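Local coordinates for protein nodulation fucosyltransferase NodZ (Bradyrhizobium sp., PDB 2HHC) that belongs to the NodZ family of nodulation fucosyltransferases, glycosyltransferases of the GT-B clan with two sheet-and-helix domains, at residues A[198-201]-A[202-205]; A[159-162]-A[163-166]; A[11-15]-A[16-20]; A[260-263]-A[264-267]; A[51-54]-A[55-59]. All coordinates share one frame; numbering follows the deposited sequence.

How the interactions relate
Interactions 3, 4 and 5 form one cluster, their centres about 12 to 13 Å from one another. Phe57 of interaction 5 is the common member of this cluster: its CD2 lies 3.7 Å from Phe15 CZ of interaction 3, and its CE1 lies 3.8 Å from Gly264 CA of interaction 4. Phe15 closes the triangle, with CE2 3.5 Å from Gly264 O. Interactions 1 and 2 stand apart. Interaction 2 comes within about 8 Å of interaction 4 at the nearest atoms, whereas interaction 1 lies across the centre of the chain from interaction 5, centres about 36 Å apart. A phosphate ion, probably from the crystallisation liquor, lies near Glu59 of interaction 5.

Interaction 1 (A[198-201]-A[202-205]); sequences LHQV and CMAI
Met203 reaches back one turn along its helix to lie against both His199 and Gln200, in the one of its two conformers described here. Its CG sits over a face of the imidazole, 4.0 Å from the centroid of the His199 ring and displaced toward the rim, which makes a CH-pi contact. The Met203 sulfur follows at a slant, SD being 4.4 Å from the same His199 centroid. A bend at chi3 (-120°) turns the methyl CE in toward the CG of Gln200 and the CD2 of His199; since both approaches are short and the side chain is split, their exact lengths are doubtful. The His199 ring is in position for this because its CG stands opposite the backbone N (chi1 -179°) and swings the ring forward along the helix. Cys202 occupies another side of the turn. Its SG lies 3.4 Å from Leu198 O and 4.3 Å from Leu198 CG; Cys202 packs on Leu235 and Phe236, Leu198 on Gln231 and Val232 of helix 226-235. Val201 runs side by side with Ile205, both pointing the same way, and Val201 CG1 touches Ile205 CD1 at 3.9 Å. This pair faces the sheet: Val201 rests on Phe283, Ile205 on Ile281. Behind the side chains the backbone is regular, with Met203 N donating to His199 O at 2.9 Å and Ile205 N to Val201 O at 2.9 Å. The arrangement is that of an amphipathic alpha-helix with i to i+4 pairs, laid against the parallel strands of a Rossmann-like domain and partly open on its outer side.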
# COMPACT_ATOMS: atom_id res chain seq x y z
N LEU A 198 0.44 18.78 -15.33
CA LEU A 198 0.66 19.83 -14.35
C LEU A 198 -0.54 20.74 -14.25
O LEU A 198 -0.96 21.05 -13.13
CB LEU A 198 1.91 20.66 -14.64
CG LEU A 198 2.20 21.79 -13.65
CD1 LEU A 198 2.56 21.25 -12.30
CD2 LEU A 198 3.28 22.69 -14.14
N HIS A 199 -1.12 21.13 -15.38
CA HIS A 199 -2.35 21.92 -15.37
C HIS A 199 -3.46 21.25 -14.58
O HIS A 199 -4.14 21.90 -13.79
CB HIS A 199 -2.83 22.18 -16.78
CG HIS A 199 -4.08 23.00 -16.84
ND1 HIS A 199 -4.13 24.31 -16.41
CD2 HIS A 199 -5.32 22.72 -17.32
CE1 HIS A 199 -5.35 24.79 -16.60
NE2 HIS A 199 -6.09 23.85 -17.15
N GLN A 200 -3.64 19.94 -14.79
CA GLN A 200 -4.70 19.19 -14.12
C GLN A 200 -4.52 19.17 -12.62
O GLN A 200 -5.47 19.37 -11.88
CB GLN A 200 -4.77 17.76 -14.68
CG GLN A 200 -5.29 17.74 -16.05
CD GLN A 200 -5.39 16.36 -16.65
OE1 GLN A 200 -4.71 15.42 -16.23
NE2 GLN A 200 -6.27 16.23 -17.64
N VAL A 201 -3.29 18.93 -12.16
CA VAL A 201 -2.95 19.01 -10.78
C VAL A 201 -3.24 20.37 -10.19
O VAL A 201 -3.74 20.49 -9.09
CB VAL A 201 -1.44 18.66 -10.55
CG1 VAL A 201 -1.01 18.96 -9.14
CG2 VAL A 201 -1.19 17.15 -10.89
N CYS A 202 -2.90 21.41 -10.94
CA CYS A 202 -3.22 22.74 -10.47
C CYS A 202 -4.72 22.96 -10.33
O CYS A 202 -5.12 23.59 -9.35
CB CYS A 202 -2.62 23.84 -11.34
SG CYS A 202 -0.79 23.87 -11.30
N MET A 203 -5.50 22.51 -11.30
CA MET A 203 -6.96 22.60 -11.21
C MET A 203 -7.50 21.88 -9.97
O MET A 203 -8.41 22.38 -9.30
CB MET A 203 -7.63 21.91 -12.42
CG MET A 203 -7.14 22.27 -13.81
SD MET A 203 -8.24 21.48 -15.01
CE MET A 203 -7.27 20.39 -16.01
N ALA A 204 -6.96 20.69 -9.68
CA ALA A 204 -7.37 19.94 -8.50
C ALA A 204 -7.03 20.71 -7.23
O ALA A 204 -7.84 20.75 -6.30
CB ALA A 204 -6.73 18.56 -8.47
N ILE A 205 -5.83 21.29 -7.17
CA ILE A 205 -5.45 22.06 -5.99
C ILE A 205 -6.34 23.28 -5.79
O ILE A 205 -6.79 23.56 -4.69
CB ILE A 205 -3.94 22.41 -6.01
CG1 ILE A 205 -3.07 21.14 -5.90
CG2 ILE A 205 -3.57 23.36 -4.86
CD1 ILE A 205 -1.62 21.40 -6.20

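Interaction 2 (A[159-162]-A[163-166]); sequences DALY and EEHF
Glu163 N and Glu164 N make ordinary i to i+4 bonds to Asp159 O and Ala160 O, but His165 N divides weakly between Leu161 O at 3.0 Å and Tyr162 O at 3.4 Å as the helix widens. Tyr162 O also takes the N-H of Phe166, at 2.9 Å and with a bent N-H...O angle of 136°. On the side chains, Phe166 places its CB above one face of the phenol of Tyr162, off toward the rim; the approach to Tyr162 CD1 is too short to trust. The two rings are near parallel, 24° apart, yet slid so far that they barely overlap, with the Tyr162 and Phe166 centroids separated by 5.5 Å. Leu161 and His165 lie alongside each other, Leu161 CD2 being 4.1 Å from His165 CD2, and Leu161 O sits at the edge of the imidazole. Beyond this pair, Tyr162 receives Arg276 in a cation-pi contact. The arrangement is that of an alpha-helix whose C-terminal end widens into a pi-type turn at 163-166, with Phe166 edge-to-face on Phe220 of strand 217-223 and His165 stacked on Phe240 of strand 239-240.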
# COMPACT_ATOMS: atom_id res chain seq x y z
N ASP A 159 5.94 11.80 13.42
CA ASP A 159 5.52 12.58 14.59
C ASP A 159 6.12 13.98 14.50
O ASP A 159 5.44 14.96 14.73
CB ASP A 159 5.91 11.88 15.90
CG ASP A 159 5.18 10.53 16.13
OD1 ASP A 159 4.13 10.33 15.49
OD2 ASP A 159 5.67 9.72 16.92
N ALA A 160 7.43 14.07 14.26
CA ALA A 160 8.08 15.38 14.13
C ALA A 160 7.48 16.22 13.02
O ALA A 160 7.18 17.40 13.21
CB ALA A 160 9.55 15.21 13.95
N LEU A 161 7.27 15.60 11.85
CA LEU A 161 6.67 16.28 10.71
C LEU A 161 5.21 16.76 10.97
O LEU A 161 4.82 17.83 10.60
CB LEU A 161 6.72 15.38 9.46
CG LEU A 161 8.16 15.20 8.96
CD1 LEU A 161 8.33 13.92 8.13
CD2 LEU A 161 8.53 16.35 8.07
N TYR A 162 4.45 15.93 11.67
CA TYR A 162 3.10 16.29 12.02
C TYR A 162 3.10 17.56 12.91
O TYR A 162 2.40 18.52 12.67
CB TYR A 162 2.39 15.14 12.74
CG TYR A 162 0.96 15.48 12.98
CD1 TYR A 162 -0.01 15.27 11.99
CD2 TYR A 162 0.58 16.08 14.17
CE1 TYR A 162 -1.34 15.64 12.24
CE2 TYR A 162 -0.70 16.42 14.41
CZ TYR A 162 -1.66 16.22 13.45
OH TYR A 162 -2.93 16.60 13.88
N GLU A 163 3.91 17.56 13.95
CA GLU A 163 4.02 18.69 14.83
C GLU A 163 4.47 19.94 14.07
O GLU A 163 3.95 21.03 14.28
CB GLU A 163 4.98 18.35 15.94
CG GLU A 163 5.43 19.45 16.87
CD GLU A 163 4.32 20.25 17.50
OE1 GLU A 163 3.17 19.76 17.53
OE2 GLU A 163 4.64 21.35 18.00
N GLU A 164 5.42 19.76 13.16
CA GLU A 164 6.06 20.87 12.47
C GLU A 164 5.17 21.52 11.43
O GLU A 164 5.32 22.71 11.17
CB GLU A 164 7.37 20.40 11.82
CG GLU A 164 8.46 20.15 12.81
CD GLU A 164 9.51 19.15 12.39
OE1 GLU A 164 9.43 18.62 11.24
OE2 GLU A 164 10.37 18.85 13.27
N HIS A 165 4.23 20.79 10.83
CA HIS A 165 3.47 21.27 9.64
C HIS A 165 1.95 21.07 9.72
O HIS A 165 1.19 21.90 9.20
CB HIS A 165 3.93 20.54 8.38
CG HIS A 165 5.38 20.68 8.09
ND1 HIS A 165 5.92 21.83 7.54
CD2 HIS A 165 6.41 19.82 8.25
CE1 HIS A 165 7.22 21.67 7.41
NE2 HIS A 165 7.55 20.46 7.84
N PHE A 166 1.52 19.97 10.31
CA PHE A 166 0.12 19.55 10.34
C PHE A 166 -0.67 20.12 11.52
O PHE A 166 -1.83 20.57 11.36
CB PHE A 166 0.02 18.03 10.38
CG PHE A 166 0.22 17.35 9.08
CD1 PHE A 166 1.45 17.34 8.47
CD2 PHE A 166 -0.85 16.72 8.46
CE1 PHE A 166 1.63 16.65 7.20
CE2 PHE A 166 -0.68 16.11 7.28
CZ PHE A 166 0.54 16.08 6.65

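Interaction 3 (A[11-15]-A[16-20]); sequences RRTGF and GDCLW
Gly16 is the second residue of helix 15-32, after Phe15, and its carbonyl accepts Trp20 N. Asp17 carries the polar part of the contact. With CG pointing away from the backbone N (chi1 -178°), the carboxylate leans back over the preceding loop, where Arg11 takes it side-on with two nitrogens, one to each oxygen. Arg11 NE gives a nearly straight bond to Asp17 OD1 at 2.9 Å, meeting that oxygen from above the carboxylate plane. Arg11 NH2 reaches the syn lone pair of Asp17 OD2, also at 2.9 Å, but bends to 146°. The two flat groups are turned 52° against each other, so their planes are far from coplanar although the grip is bidentate. Thr13 OG1 adds a weak bond to Asp17 OD2 at 3.0 Å, and Ser21 OG holds OD1, leaving both oxygens with at least two partners. Next comes Cys18, whose N donates almost straight to Gly14 O at 3.0 Å; Gly14 is the N-cap. The Cys18 sulfur packs against the loop, SG lying 3.8 Å from Arg11 CB and 3.4 Å from Thr13 O. Leu19 N continues the helix with a bond to Phe15 O at 2.8 Å, while its CB and CG curl over the same carbonyl oxygen. The loop leaves strand 6-10, which runs between strands 35-39 and 125-128, and enters helix 15-32. Here Phe15 is covered by Leu268 and Met271 of helix 258-274, and Leu19 by Phe145 of helix 138-147.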
# COMPACT_ATOMS: atom_id res chain seq x y z
N ARG A 11 4.50 -10.14 -1.86
CA ARG A 11 4.35 -8.93 -2.66
C ARG A 11 5.61 -8.12 -2.47
O ARG A 11 6.20 -8.14 -1.39
CB ARG A 11 3.10 -8.14 -2.29
CG ARG A 11 2.53 -7.31 -3.39
CD ARG A 11 1.67 -8.13 -4.36
NE ARG A 11 1.27 -7.31 -5.49
CZ ARG A 11 1.55 -7.55 -6.76
NH1 ARG A 11 2.05 -8.70 -7.16
NH2 ARG A 11 1.21 -6.68 -7.67
N ARG A 12 6.04 -7.49 -3.54
CA ARG A 12 7.36 -6.87 -3.66
C ARG A 12 7.33 -5.49 -4.28
O ARG A 12 8.36 -4.95 -4.72
CB ARG A 12 8.30 -7.79 -4.49
CG ARG A 12 8.50 -9.13 -3.86
CD ARG A 12 9.20 -10.13 -4.71
NE ARG A 12 8.42 -10.45 -5.90
CZ ARG A 12 7.32 -11.23 -5.90
NH1 ARG A 12 6.85 -11.84 -4.86
NH2 ARG A 12 6.74 -11.40 -7.08
N THR A 13 6.14 -4.92 -4.39
CA THR A 13 5.94 -3.68 -5.08
C THR A 13 5.76 -2.54 -4.08
O THR A 13 6.27 -2.60 -2.95
CB THR A 13 4.72 -3.82 -5.98
OG1 THR A 13 3.60 -4.26 -5.21
CG2 THR A 13 4.96 -4.80 -7.11
N GLY A 14 5.04 -1.49 -4.42
CA GLY A 14 4.89 -0.42 -3.45
C GLY A 14 4.08 -0.83 -2.27
O GLY A 14 3.30 -1.81 -2.31
N PHE A 15 4.24 -0.15 -1.14
CA PHE A 15 3.61 -0.59 0.08
C PHE A 15 2.06 -0.57 0.02
O PHE A 15 1.44 -1.38 0.70
CB PHE A 15 4.08 0.23 1.26
CG PHE A 15 5.51 -0.04 1.68
CD1 PHE A 15 5.94 -1.27 2.14
CD2 PHE A 15 6.43 0.95 1.55
CE1 PHE A 15 7.26 -1.45 2.48
CE2 PHE A 15 7.74 0.75 1.90
CZ PHE A 15 8.14 -0.42 2.38
N GLY A 16 1.47 0.32 -0.75
CA GLY A 16 -0.00 0.31 -0.83
C GLY A 16 -0.52 -1.01 -1.35
O GLY A 16 -1.45 -1.59 -0.79
N ASP A 17 0.09 -1.47 -2.41
CA ASP A 17 -0.26 -2.78 -3.01
C ASP A 17 0.05 -3.89 -2.04
O ASP A 17 -0.73 -4.79 -1.79
CB ASP A 17 0.48 -2.85 -4.35
CG ASP A 17 0.22 -4.11 -5.16
OD1 ASP A 17 -0.46 -5.07 -4.72
OD2 ASP A 17 0.81 -4.13 -6.26
N CYS A 18 1.25 -3.87 -1.49
CA CYS A 18 1.63 -4.92 -0.53
C CYS A 18 0.62 -5.04 0.61
O CYS A 18 0.22 -6.13 0.98
CB CYS A 18 3.02 -4.66 0.05
SG CYS A 18 4.41 -4.78 -1.09
N LEU A 19 0.25 -3.91 1.22
CA LEU A 19 -0.62 -3.91 2.38
C LEU A 19 -2.09 -4.23 2.05
O LEU A 19 -2.77 -4.87 2.84
CB LEU A 19 -0.54 -2.57 3.12
CG LEU A 19 0.84 -2.37 3.78
CD1 LEU A 19 1.01 -0.93 4.28
CD2 LEU A 19 1.07 -3.40 4.87
N TRP A 20 -2.56 -3.83 0.86
CA TRP A 20 -3.93 -4.19 0.42
C TRP A 20 -3.94 -5.71 0.11
O TRP A 20 -4.83 -6.44 0.52
CB TRP A 20 -4.26 -3.40 -0.81
CG TRP A 20 -5.73 -3.29 -1.17
CD1 TRP A 20 -6.76 -4.14 -0.80
CD2 TRP A 20 -6.32 -2.27 -1.94
NE1 TRP A 20 -7.94 -3.68 -1.30
CE2 TRP A 20 -7.71 -2.53 -2.01
CE3 TRP A 20 -5.81 -1.16 -2.59
CZ2 TRP A 20 -8.56 -1.72 -2.73
CZ3 TRP A 20 -6.64 -0.36 -3.31
CH2 TRP A 20 -8.01 -0.66 -3.41

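Interaction 4 (A[260-263]-A[264-267]); sequences GIEG and GASA
Glu262 brings the one flat side-chain group of this contact, a carboxylate that hangs over the next turn and meets Ala265 and Ser266 on the same side of its plane. Glu262 OE1 stands 4.3 Å from Ala265 CB and OE2 4.2 Å from Ser266 CB, distances of loose contact with no polar link; Ser266 has a second conformer, not described here. A fold at chi2 (50°) draws the Glu262 oxygens forward along the helix. The carboxylate is held by Arg157 of helix 152-166, in a salt bridge to OE1. Beneath, 260-267 is plain alpha-helix, part of helix 258-274, which reaches across to helix 54-57 through Ile261. Ala265 N donates to Ile261 O at 2.8 Å, nearly in line with the carbonyl bond. Ser266 N to Glu262 O, 2.9 Å, and Ala267 N to Gly263 O, 3.0 Å, come in more tilted, both by nearly 30° from the carbonyl planes. Gly264 N binds Gly260 O at 3.0 Å; the glycines at 260, 263 and 264 fall on one side of the helix, and at Gly264 the rings of Phe15 and Phe57 come up against the backbone. Ser266 CB lies 3.3 Å from Glu262 O, and Ala267 CB touches Gly263 O at 3.6 Å.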
# COMPACT_ATOMS: atom_id res chain seq x y z
N GLY A 260 17.93 2.15 -0.42
CA GLY A 260 16.65 1.44 -0.69
C GLY A 260 15.72 1.49 0.53
O GLY A 260 14.51 1.72 0.44
N ILE A 261 16.32 1.26 1.69
CA ILE A 261 15.58 1.36 2.93
C ILE A 261 15.10 2.77 3.16
O ILE A 261 13.95 3.00 3.57
CB ILE A 261 16.39 0.90 4.14
CG1 ILE A 261 16.79 -0.54 3.97
CG2 ILE A 261 15.56 1.05 5.43
CD1 ILE A 261 15.64 -1.50 4.01
N GLU A 262 15.95 3.75 2.87
CA GLU A 262 15.52 5.12 2.99
C GLU A 262 14.38 5.47 2.01
O GLU A 262 13.49 6.20 2.34
CB GLU A 262 16.71 6.09 2.88
CG GLU A 262 16.35 7.56 2.97
CD GLU A 262 15.45 7.91 4.19
OE1 GLU A 262 15.65 7.32 5.29
OE2 GLU A 262 14.56 8.77 4.02
N GLY A 263 14.40 4.89 0.80
CA GLY A 263 13.31 5.06 -0.13
C GLY A 263 11.99 4.50 0.44
O GLY A 263 10.95 5.07 0.29
N GLY A 264 12.11 3.34 1.07
CA GLY A 264 10.95 2.69 1.68
C GLY A 264 10.40 3.50 2.81
O GLY A 264 9.19 3.71 2.94
N ALA A 265 11.29 3.97 3.69
CA ALA A 265 10.85 4.78 4.80
C ALA A 265 10.19 6.05 4.34
O ALA A 265 9.14 6.48 4.82
CB ALA A 265 12.06 5.08 5.72
N SER A 266 10.76 6.70 3.32
CA SER A 266 10.19 7.89 2.74
C SER A 266 8.77 7.68 2.17
O SER A 266 7.86 8.48 2.33
CB SER A 266 11.16 8.36 1.64
OG SER A 266 10.68 9.54 1.05
N ALA A 267 8.60 6.55 1.49
CA ALA A 267 7.30 6.19 0.98
C ALA A 267 6.27 6.06 2.10
O ALA A 267 5.17 6.57 2.02
CB ALA A 267 7.39 4.94 0.17

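Interaction 5 (A[51-54]-A[55-59]); sequences SNAF and PAFFE
Phe54 and Phe58 pack together across a short, weakly bonded helical turn, with a capping side chain in front, that follows the loop after strand 35-39. Among the hydrogen bonds, the carbonyl of Phe54 does most of the work. Its O accepts Phe58 N at 2.9 Å, nearly in line with the C=O, and also Phe57 N at 3.1 Å, which comes from above the carbonyl plane. Ala56 N reaches Ala53 O at 3.0 Å, again from above the plane, with an N-H...O angle of 140°. In front, Asn52 OD1 accepts weakly from Phe54 N at 3.4 Å; the Asn52 side chain is pinned more firmly by Trp40 N to OD1 and by the carbonyls of Ile38 and Asp72 to ND2. The aromatic contacts come next. Phe58 lays CB over one face of the Phe54 ring, 3.8 Å from its centroid. The planes of the two rings differ by 16°, but they are slid apart and overlap little. A chi1 of -177° swings the Phe54 ring to the carbonyl side and forward over the turn, and Trp40 meets it edge-to-face. The remaining apolar contacts are smaller: Phe54 CB against Pro55 CD at 3.4 Å, and Ala53 CB at 4.4 Å from Phe57 CE2. At the far end Glu59 OE2 makes a salt bridge with Arg155. The Phe58 ring, for its part, presents its edge to Phe54 O, with the oxygen in the ring plane and CD2 3.9 Å away.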
# COMPACT_ATOMS: atom_id res chain seq x y z
N SER A 51 16.20 -11.55 2.08
CA SER A 51 15.84 -10.96 3.35
C SER A 51 14.36 -10.60 3.32
O SER A 51 13.89 -9.93 2.36
CB SER A 51 16.65 -9.68 3.54
OG SER A 51 16.30 -9.06 4.73
N ASN A 52 13.59 -10.99 4.35
CA ASN A 52 12.19 -10.63 4.37
C ASN A 52 12.08 -9.16 4.74
O ASN A 52 12.54 -8.80 5.81
CB ASN A 52 11.47 -11.51 5.39
CG ASN A 52 9.96 -11.44 5.31
OD1 ASN A 52 9.42 -10.53 4.69
ND2 ASN A 52 9.28 -12.39 5.94
N ALA A 53 11.56 -8.33 3.85
CA ALA A 53 11.54 -6.89 4.08
C ALA A 53 10.58 -6.46 5.15
O ALA A 53 10.70 -5.34 5.66
CB ALA A 53 11.19 -6.17 2.79
N PHE A 54 9.59 -7.27 5.50
CA PHE A 54 8.57 -6.78 6.45
C PHE A 54 9.21 -6.20 7.75
O PHE A 54 8.86 -5.07 8.16
CB PHE A 54 7.47 -7.83 6.72
CG PHE A 54 6.39 -7.34 7.61
CD1 PHE A 54 5.29 -6.66 7.12
CD2 PHE A 54 6.49 -7.57 8.95
CE1 PHE A 54 4.29 -6.24 8.04
CE2 PHE A 54 5.52 -7.13 9.88
CZ PHE A 54 4.40 -6.47 9.36
N PRO A 55 10.11 -6.92 8.46
CA PRO A 55 10.72 -6.37 9.66
C PRO A 55 11.65 -5.17 9.51
O PRO A 55 12.05 -4.58 10.46
CB PRO A 55 11.50 -7.56 10.25
CG PRO A 55 10.95 -8.75 9.56
CD PRO A 55 10.50 -8.32 8.24
N ALA A 56 12.01 -4.87 8.27
CA ALA A 56 12.80 -3.69 8.03
C ALA A 56 11.97 -2.40 8.20
O ALA A 56 12.53 -1.36 8.46
CB ALA A 56 13.46 -3.75 6.64
N PHE A 57 10.64 -2.52 8.07
CA PHE A 57 9.77 -1.38 8.14
C PHE A 57 8.74 -1.41 9.26
O PHE A 57 8.30 -0.35 9.71
CB PHE A 57 9.07 -1.22 6.78
CG PHE A 57 10.06 -1.01 5.64
CD1 PHE A 57 10.77 0.16 5.50
CD2 PHE A 57 10.37 -2.05 4.78
CE1 PHE A 57 11.73 0.29 4.51
CE2 PHE A 57 11.33 -1.92 3.78
CZ PHE A 57 11.99 -0.75 3.63
N PHE A 58 8.36 -2.63 9.65
CA PHE A 58 7.30 -2.82 10.67
C PHE A 58 7.85 -3.62 11.83
O PHE A 58 8.76 -4.42 11.68
CB PHE A 58 6.11 -3.54 10.05
CG PHE A 58 5.39 -2.70 9.03
CD1 PHE A 58 4.44 -1.79 9.41
CD2 PHE A 58 5.73 -2.76 7.73
CE1 PHE A 58 3.83 -0.99 8.47
CE2 PHE A 58 5.10 -1.96 6.78
CZ PHE A 58 4.14 -1.09 7.17
N GLU A 59 7.22 -3.45 12.97
CA GLU A 59 7.54 -4.21 14.18
C GLU A 59 7.08 -5.66 14.07
O GLU A 59 6.13 -5.95 13.31
CB GLU A 59 6.95 -3.51 15.41
CG GLU A 59 7.58 -2.12 15.65
CD GLU A 59 7.15 -1.48 16.90
OE1 GLU A 59 6.10 -1.86 17.46
OE2 GLU A 59 7.89 -0.59 17.38